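Local coordinates for TetR-family transcriptional regulator (Streptomyces coelicolor A3, PDB 2QIB), which probably binds operator DNA through a helix-turn-helix motif and regulates transcription, as TetR-family proteins generally do, at residues Ser69-Arg80 with Val128-His139. Sequence-based numbering, arbitrary orientation.
Sequences SDDLADRFVEPR and VRQAAYVQILSH
The C-terminal turns of helix 57-75 run nearly parallel to helix 119-140, with the axes of 69-75 and 128-139 9.2 Å apart at an angle of 13°. The chain continues as a loop beside 135-139. V128 opens the apolar half. Its two methyls divide the work: CG2 meets CB of S69 at 3.6 Å, and CG1 touches both L72 CD2 and F76 CE2. CG1 takes that place because it stands anti to the backbone N (chi1 -179°). The CD2-CE2 side of the F76 ring meets helix 119-140. Its CE2 lies 3.7 Å from A132 CB and also near V128 O, which sits at the ring edge, close to its plane. The carbonyl O of L72, one turn earlier in the chain, lies over the centre of one ring face. A73 and A131 meet methyl to methyl, CB to CB at 3.9 Å. The backbones are closest nearby, where the CA atoms of A73 and V128 are 5.6 Å apart.

Beyond F76 the contact turns polar and wet. One water is 2.7 Å from F76 O and 2.6 Å from Q135 OE1. It also meets H139 NE2 and, weakly, E78 N, so it links the backbone at F76 and E78 to Q135 and H139. A second water joins Q135 OE1 to S138 OG and, weakly, to R80 NH1. The H139 ring has E78 O and P79 O at its edge. R80 CG lies over one face in a CH-pi contact, 3.9 Å from the ring centroid. A bend at chi3 (-60°) keeps the guanidinium alongside S138 OG.

The contact joins the helix that follows the predicted DNA-binding motif to the C-terminal domain. Helix 84-101 flanks it: R87 hydrogen-bonds H139 ND1, and R90 and R94 form salt bridges with E78. Helix 147-168 packs against A132 through I157.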
ATOM      1  N   SER A  69      13.741 -12.275  -1.177  1.00 17.67           N
ATOM      2  CA  SER A  69      12.784 -12.195  -0.067  1.00 19.40           C
ATOM      3  C   SER A  69      13.449 -12.539   1.267  1.00 20.10           C
ATOM      4  O   SER A  69      13.229 -11.855   2.283  1.00 20.00           O
ATOM      5  CB  SER A  69      11.581 -13.114  -0.362  1.00 19.16           C
ATOM      6  OG  SER A  69      10.849 -12.591  -1.468  1.00 21.96           O
ATOM      7  N   ASP A  70      14.265 -13.601   1.287  1.00 19.28           N
ATOM      8  CA  ASP A  70      15.042 -13.948   2.475  1.00 21.12           C
ATOM      9  C   ASP A  70      15.994 -12.847   2.899  1.00 20.89           C
ATOM     10  O   ASP A  70      16.143 -12.569   4.104  1.00 20.59           O
ATOM     11  CB  ASP A  70      15.831 -15.253   2.258  1.00 22.56           C
ATOM     12  CG  ASP A  70      14.921 -16.468   2.212  1.00 25.22           C
ATOM     13  OD1 ASP A  70      13.770 -16.349   2.660  1.00 29.00           O
ATOM     14  OD2 ASP A  70      15.337 -17.533   1.705  1.00 29.18           O
ATOM     15  N   ASP A  71      16.639 -12.238   1.909  1.00 20.65           N
ATOM     16  CA  ASP A  71      17.559 -11.128   2.147  1.00 20.25           C
ATOM     17  C   ASP A  71      16.801  -9.973   2.845  1.00 19.00           C
ATOM     18  O   ASP A  71      17.200  -9.527   3.959  1.00 19.91           O
ATOM     19  CB  ASP A  71      18.176 -10.717   0.803  1.00 20.46           C
ATOM     20  CG  ASP A  71      19.053  -9.457   0.876  1.00 22.74           C
ATOM     21  OD1 ASP A  71      19.372  -8.933   1.967  1.00 25.75           O
ATOM     22  OD2 ASP A  71      19.430  -8.971  -0.216  1.00 25.63           O
ATOM     23  N   LEU A  72      15.722  -9.492   2.226  1.00 18.96           N
ATOM     24  CA  LEU A  72      14.979  -8.342   2.816  1.00 18.55           C
ATOM     25  C   LEU A  72      14.450  -8.691   4.201  1.00 18.05           C
ATOM     26  O   LEU A  72      14.563  -7.898   5.132  1.00 16.86           O
ATOM     27  CB  LEU A  72      13.836  -7.887   1.920  1.00 18.67           C
ATOM     28  CG  LEU A  72      13.063  -6.650   2.415  1.00 18.84           C
ATOM     29  CD1 LEU A  72      14.041  -5.495   2.781  1.00 15.07           C
ATOM     30  CD2 LEU A  72      12.038  -6.213   1.370  1.00 19.56           C
ATOM     31  N   ALA A  73      13.823  -9.852   4.341  1.00 18.58           N
ATOM     32  CA  ALA A  73      13.339 -10.231   5.673  1.00 20.35           C
ATOM     33  C   ALA A  73      14.462 -10.182   6.754  1.00 20.48           C
ATOM     34  O   ALA A  73      14.226  -9.747   7.901  1.00 20.25           O
ATOM     35  CB  ALA A  73      12.722 -11.607   5.624  1.00 20.24           C
ATOM     36  N   ASP A  74      15.662 -10.652   6.405  1.00 20.48           N
ATOM     37  CA  ASP A  74      16.781 -10.648   7.338  1.00 21.01           C
ATOM     38  C   ASP A  74      17.206  -9.230   7.667  1.00 20.36           C
ATOM     39  O   ASP A  74      17.628  -8.950   8.799  1.00 19.84           O
ATOM     40  CB  ASP A  74      17.995 -11.398   6.778  1.00 21.77           C
ATOM     41  CG  ASP A  74      17.829 -12.902   6.866  1.00 27.11           C
ATOM     42  OD1 ASP A  74      16.856 -13.372   7.524  1.00 30.09           O
ATOM     43  OD2 ASP A  74      18.679 -13.615   6.282  1.00 32.89           O
ATOM     44  N   ARG A  75      17.043  -8.329   6.699  1.00 19.84           N
ATOM     45  CA  ARG A  75      17.385  -6.922   6.911  1.00 19.24           C
ATOM     46  C   ARG A  75      16.487  -6.266   7.944  1.00 18.83           C
ATOM     47  O   ARG A  75      16.855  -5.246   8.501  1.00 18.60           O
ATOM     48  CB  ARG A  75      17.366  -6.123   5.599  1.00 18.86           C
ATOM     49  CG  ARG A  75      18.530  -6.498   4.645  1.00 19.47           C
ATOM     50  CD  ARG A  75      18.476  -5.627   3.392  1.00 20.80           C
ATOM     51  NE  ARG A  75      19.282  -6.203   2.324  1.00 21.05           N
ATOM     52  CZ  ARG A  75      19.966  -5.508   1.417  1.00 27.42           C
ATOM     53  NH1 ARG A  75      20.018  -4.172   1.459  1.00 25.16           N
ATOM     54  NH2 ARG A  75      20.616  -6.169   0.460  1.00 28.83           N
ATOM     55  N   PHE A  76      15.311  -6.847   8.196  1.00 17.84           N
ATOM     56  CA  PHE A  76      14.383  -6.296   9.217  1.00 17.87           C
ATOM     57  C   PHE A  76      14.830  -6.532  10.668  1.00 18.10           C
ATOM     58  O   PHE A  76      14.280  -5.926  11.598  1.00 19.45           O
ATOM     59  CB  PHE A  76      12.976  -6.883   9.052  1.00 17.68           C
ATOM     60  CG  PHE A  76      12.310  -6.545   7.738  1.00 17.28           C
ATOM     61  CD1 PHE A  76      12.634  -5.402   7.019  1.00 18.14           C
ATOM     62  CD2 PHE A  76      11.334  -7.393   7.243  1.00 18.30           C
ATOM     63  CE1 PHE A  76      11.964  -5.095   5.825  1.00 19.29           C
ATOM     64  CE2 PHE A  76      10.673  -7.104   6.048  1.00 18.98           C
ATOM     65  CZ  PHE A  76      11.001  -5.957   5.344  1.00 18.30           C
ATOM     66  N   VAL A  77      15.804  -7.425  10.863  1.00 17.58           N
ATOM     67  CA  VAL A  77      16.196  -7.824  12.206  1.00 17.88           C
ATOM     68  C   VAL A  77      17.108  -6.744  12.760  1.00 17.66           C
ATOM     69  O   VAL A  77      18.101  -6.396  12.126  1.00 18.08           O
ATOM     70  CB  VAL A  77      16.897  -9.207  12.219  1.00 18.20           C
ATOM     71  CG1 VAL A  77      17.336  -9.543  13.653  1.00 18.82           C
ATOM     72  CG2 VAL A  77      15.937 -10.283  11.679  1.00 19.79           C
ATOM     73  N   GLU A  78      16.763  -6.226  13.941  1.00 17.49           N
ATOM     74  CA  GLU A  78      17.449  -5.056  14.538  1.00 18.00           C
ATOM     75  C   GLU A  78      17.397  -5.215  16.055  1.00 17.99           C
ATOM     76  O   GLU A  78      16.353  -5.564  16.590  1.00 18.66           O
ATOM     77  CB  GLU A  78      16.711  -3.766  14.118  1.00 16.96           C
ATOM     78  CG  GLU A  78      17.312  -2.456  14.673  1.00 18.67           C
ATOM     79  CD  GLU A  78      18.735  -2.161  14.170  1.00 21.51           C
ATOM     80  OE1 GLU A  78      19.111  -2.616  13.072  1.00 21.81           O
ATOM     81  OE2 GLU A  78      19.486  -1.428  14.864  1.00 21.11           O
ATOM     82  N   PRO A  79      18.539  -5.019  16.758  1.00 20.96           N
ATOM     83  CA  PRO A  79      18.565  -5.194  18.218  1.00 21.27           C
ATOM     84  C   PRO A  79      17.545  -4.313  18.928  1.00 22.20           C
ATOM     85  O   PRO A  79      17.305  -3.163  18.516  1.00 21.71           O
ATOM     86  CB  PRO A  79      19.983  -4.743  18.612  1.00 22.31           C
ATOM     87  CG  PRO A  79      20.777  -4.934  17.398  1.00 22.66           C
ATOM     88  CD  PRO A  79      19.855  -4.627  16.237  1.00 21.07           C
ATOM     89  N   ARG A  80      16.936  -4.866  19.977  1.00 22.39           N
ATOM     90  CA  ARG A  80      15.952  -4.137  20.768  1.00 23.46           C
ATOM     91  C   ARG A  80      16.635  -3.301  21.841  1.00 24.15           C
ATOM     92  O   ARG A  80      16.596  -3.643  23.036  1.00 24.86           O
ATOM     93  CB  ARG A  80      14.921  -5.092  21.357  1.00 23.99           C
ATOM     94  CG  ARG A  80      14.188  -5.870  20.281  1.00 25.79           C
ATOM     95  CD  ARG A  80      12.924  -6.563  20.776  1.00 31.80           C
ATOM     96  NE  ARG A  80      13.150  -7.536  21.844  1.00 39.21           N
ATOM     97  CZ  ARG A  80      13.672  -8.750  21.682  1.00 42.84           C
ATOM     98  NH1 ARG A  80      14.080  -9.177  20.490  1.00 46.83           N
ATOM     99  NH2 ARG A  80      13.805  -9.546  22.730  1.00 45.72           N
ATOM    100  N   VAL A 128       7.285 -11.689   3.332  1.00 19.80           N
ATOM    101  CA  VAL A 128       8.107 -10.504   3.676  1.00 20.23           C
ATOM    102  C   VAL A 128       7.271  -9.484   4.493  1.00 19.62           C
ATOM    103  O   VAL A 128       7.733  -8.983   5.531  1.00 18.36           O
ATOM    104  CB  VAL A 128       8.743  -9.837   2.424  1.00 20.67           C
ATOM    105  CG1 VAL A 128       9.612  -8.636   2.830  1.00 21.07           C
ATOM    106  CG2 VAL A 128       9.572 -10.848   1.621  1.00 20.51           C
ATOM    107  N   ARG A 129       6.043  -9.210   4.045  1.00 18.51           N
ATOM    108  CA  ARG A 129       5.153  -8.312   4.779  1.00 18.89           C
ATOM    109  C   ARG A 129       4.917  -8.831   6.193  1.00 19.26           C
ATOM    110  O   ARG A 129       4.984  -8.064   7.168  1.00 19.37           O
ATOM    111  CB  ARG A 129       3.820  -8.178   4.057  1.00 19.77           C
ATOM    112  CG  ARG A 129       3.947  -7.474   2.729  1.00 20.04           C
ATOM    113  CD  ARG A 129       2.600  -7.529   2.008  1.00 23.79           C
ATOM    114  NE  ARG A 129       2.647  -6.740   0.789  1.00 22.98           N
ATOM    115  CZ  ARG A 129       2.087  -7.100  -0.345  1.00 25.92           C
ATOM    116  NH1 ARG A 129       1.462  -8.289  -0.434  1.00 25.51           N
ATOM    117  NH2 ARG A 129       2.201  -6.310  -1.406  1.00 24.63           N
ATOM    118  N   GLN A 130       4.662 -10.134   6.308  1.00 18.42           N
ATOM    119  CA  GLN A 130       4.497 -10.725   7.627  1.00 19.23           C
ATOM    120  C   GLN A 130       5.789 -10.672   8.487  1.00 18.74           C
ATOM    121  O   GLN A 130       5.719 -10.420   9.677  1.00 18.04           O
ATOM    122  CB  GLN A 130       3.968 -12.167   7.477  1.00 19.45           C
ATOM    123  CG  GLN A 130       3.852 -12.895   8.797  1.00 20.36           C
ATOM    124  CD  GLN A 130       2.697 -12.396   9.652  1.00 22.44           C
ATOM    125  OE1 GLN A 130       1.841 -11.633   9.193  1.00 24.17           O
ATOM    126  NE2 GLN A 130       2.642 -12.864  10.895  1.00 23.48           N
ATOM    127  N   ALA A 131       6.962 -10.883   7.889  1.00 18.15           N
ATOM    128  CA  ALA A 131       8.243 -10.752   8.602  1.00 17.66           C
ATOM    129  C   ALA A 131       8.409  -9.342   9.180  1.00 16.97           C
ATOM    130  O   ALA A 131       8.813  -9.185  10.357  1.00 17.18           O
ATOM    131  CB  ALA A 131       9.406 -11.069   7.673  1.00 16.80           C
ATOM    132  N   ALA A 132       8.041  -8.325   8.389  1.00 16.51           N
ATOM    133  CA  ALA A 132       8.066  -6.938   8.893  1.00 16.91           C
ATOM    134  C   ALA A 132       7.140  -6.797  10.101  1.00 16.75           C
ATOM    135  O   ALA A 132       7.541  -6.239  11.150  1.00 16.79           O
ATOM    136  CB  ALA A 132       7.650  -5.933   7.781  1.00 17.10           C
ATOM    137  N   TYR A 133       5.916  -7.301   9.975  1.00 16.10           N
ATOM    138  CA  TYR A 133       4.915  -7.255  11.036  1.00 17.66           C
ATOM    139  C   TYR A 133       5.444  -7.877  12.356  1.00 18.02           C
ATOM    140  O   TYR A 133       5.369  -7.264  13.436  1.00 17.75           O
ATOM    141  CB  TYR A 133       3.647  -7.983  10.529  1.00 18.65           C
ATOM    142  CG  TYR A 133       2.504  -8.014  11.510  1.00 19.58           C
ATOM    143  CD1 TYR A 133       1.756  -6.866  11.782  1.00 20.80           C
ATOM    144  CD2 TYR A 133       2.155  -9.204  12.154  1.00 22.85           C
ATOM    145  CE1 TYR A 133       0.680  -6.893  12.682  1.00 22.44           C
ATOM    146  CE2 TYR A 133       1.080  -9.242  13.076  1.00 21.55           C
ATOM    147  CZ  TYR A 133       0.346  -8.088  13.301  1.00 23.58           C
ATOM    148  OH  TYR A 133      -0.705  -8.105  14.223  1.00 24.99           O
ATOM    149  N   VAL A 134       5.986  -9.088  12.254  1.00 17.09           N
ATOM    150  CA  VAL A 134       6.535  -9.793  13.416  1.00 18.09           C
ATOM    151  C   VAL A 134       7.649  -8.972  14.106  1.00 17.16           C
ATOM    152  O   VAL A 134       7.721  -8.901  15.343  1.00 17.93           O
ATOM    153  CB  VAL A 134       7.020 -11.197  12.997  1.00 18.04           C
ATOM    154  CG1 VAL A 134       7.909 -11.846  14.131  1.00 18.72           C
ATOM    155  CG2 VAL A 134       5.791 -12.080  12.694  1.00 20.28           C
ATOM    156  N   GLN A 135       8.531  -8.384  13.313  1.00 16.55           N
ATOM    157  CA  GLN A 135       9.610  -7.570  13.903  1.00 16.43           C
ATOM    158  C   GLN A 135       9.096  -6.320  14.597  1.00 15.50           C
ATOM    159  O   GLN A 135       9.548  -5.970  15.688  1.00 14.61           O
ATOM    160  CB  GLN A 135      10.670  -7.213  12.861  1.00 16.30           C
ATOM    161  CG  GLN A 135      11.515  -8.427  12.392  1.00 18.59           C
ATOM    162  CD  GLN A 135      12.108  -9.229  13.586  1.00 19.45           C
ATOM    163  OE1 GLN A 135      12.761  -8.680  14.458  1.00 21.05           O
ATOM    164  NE2 GLN A 135      11.844 -10.533  13.614  1.00 21.90           N
ATOM    165  N   ILE A 136       8.136  -5.638  13.964  1.00 14.73           N
ATOM    166  CA  ILE A 136       7.595  -4.438  14.579  1.00 15.83           C
ATOM    167  C   ILE A 136       6.917  -4.780  15.902  1.00 16.07           C
ATOM    168  O   ILE A 136       7.176  -4.147  16.888  1.00 16.53           O
ATOM    169  CB  ILE A 136       6.610  -3.738  13.643  1.00 14.49           C
ATOM    170  CG1 ILE A 136       7.398  -3.158  12.440  1.00 16.21           C
ATOM    171  CG2 ILE A 136       5.816  -2.653  14.423  1.00 15.60           C
ATOM    172  CD1 ILE A 136       6.497  -2.822  11.253  1.00 16.94           C
ATOM    173  N   LEU A 137       6.102  -5.838  15.946  1.00 17.60           N
ATOM    174  CA  LEU A 137       5.499  -6.217  17.220  1.00 18.63           C
ATOM    175  C   LEU A 137       6.523  -6.593  18.285  1.00 18.66           C
ATOM    176  O   LEU A 137       6.316  -6.303  19.447  1.00 19.29           O
ATOM    177  CB  LEU A 137       4.523  -7.362  17.046  1.00 19.61           C
ATOM    178  CG  LEU A 137       3.262  -7.040  16.226  1.00 20.86           C
ATOM    179  CD1 LEU A 137       2.346  -8.253  16.268  1.00 24.42           C
ATOM    180  CD2 LEU A 137       2.511  -5.809  16.725  1.00 23.92           C
ATOM    181  N   SER A 138       7.603  -7.252  17.880  1.00 18.45           N
ATOM    182  CA  SER A 138       8.673  -7.618  18.824  1.00 18.82           C
ATOM    183  C   SER A 138       9.244  -6.367  19.498  1.00 18.26           C
ATOM    184  O   SER A 138       9.442  -6.308  20.720  1.00 19.75           O
ATOM    185  CB  SER A 138       9.778  -8.372  18.079  1.00 17.56           C
ATOM    186  OG  SER A 138      10.850  -8.690  18.973  1.00 18.72           O
ATOM    187  N   HIS A 139       9.510  -5.340  18.700  1.00 17.71           N
ATOM    188  CA  HIS A 139      10.056  -4.106  19.232  1.00 18.75           C
ATOM    189  C   HIS A 139       9.066  -3.356  20.115  1.00 19.00           C
ATOM    190  O   HIS A 139       9.480  -2.748  21.117  1.00 19.45           O
ATOM    191  CB  HIS A 139      10.560  -3.206  18.119  1.00 19.50           C
ATOM    192  CG  HIS A 139      11.876  -3.638  17.561  1.00 18.02           C
ATOM    193  ND1 HIS A 139      13.079  -3.164  18.051  1.00 18.18           N
ATOM    194  CD2 HIS A 139      12.185  -4.516  16.576  1.00 18.13           C
ATOM    195  CE1 HIS A 139      14.068  -3.721  17.377  1.00 19.44           C
ATOM    196  NE2 HIS A 139      13.553  -4.542  16.472  1.00 18.05           N
TER
HETATM  197  O   HOH W   1      13.894  -6.328  14.276  1.00 17.86           O
HETATM  198  O   HOH W   2      13.164  -9.007  17.320  1.00 32.56           O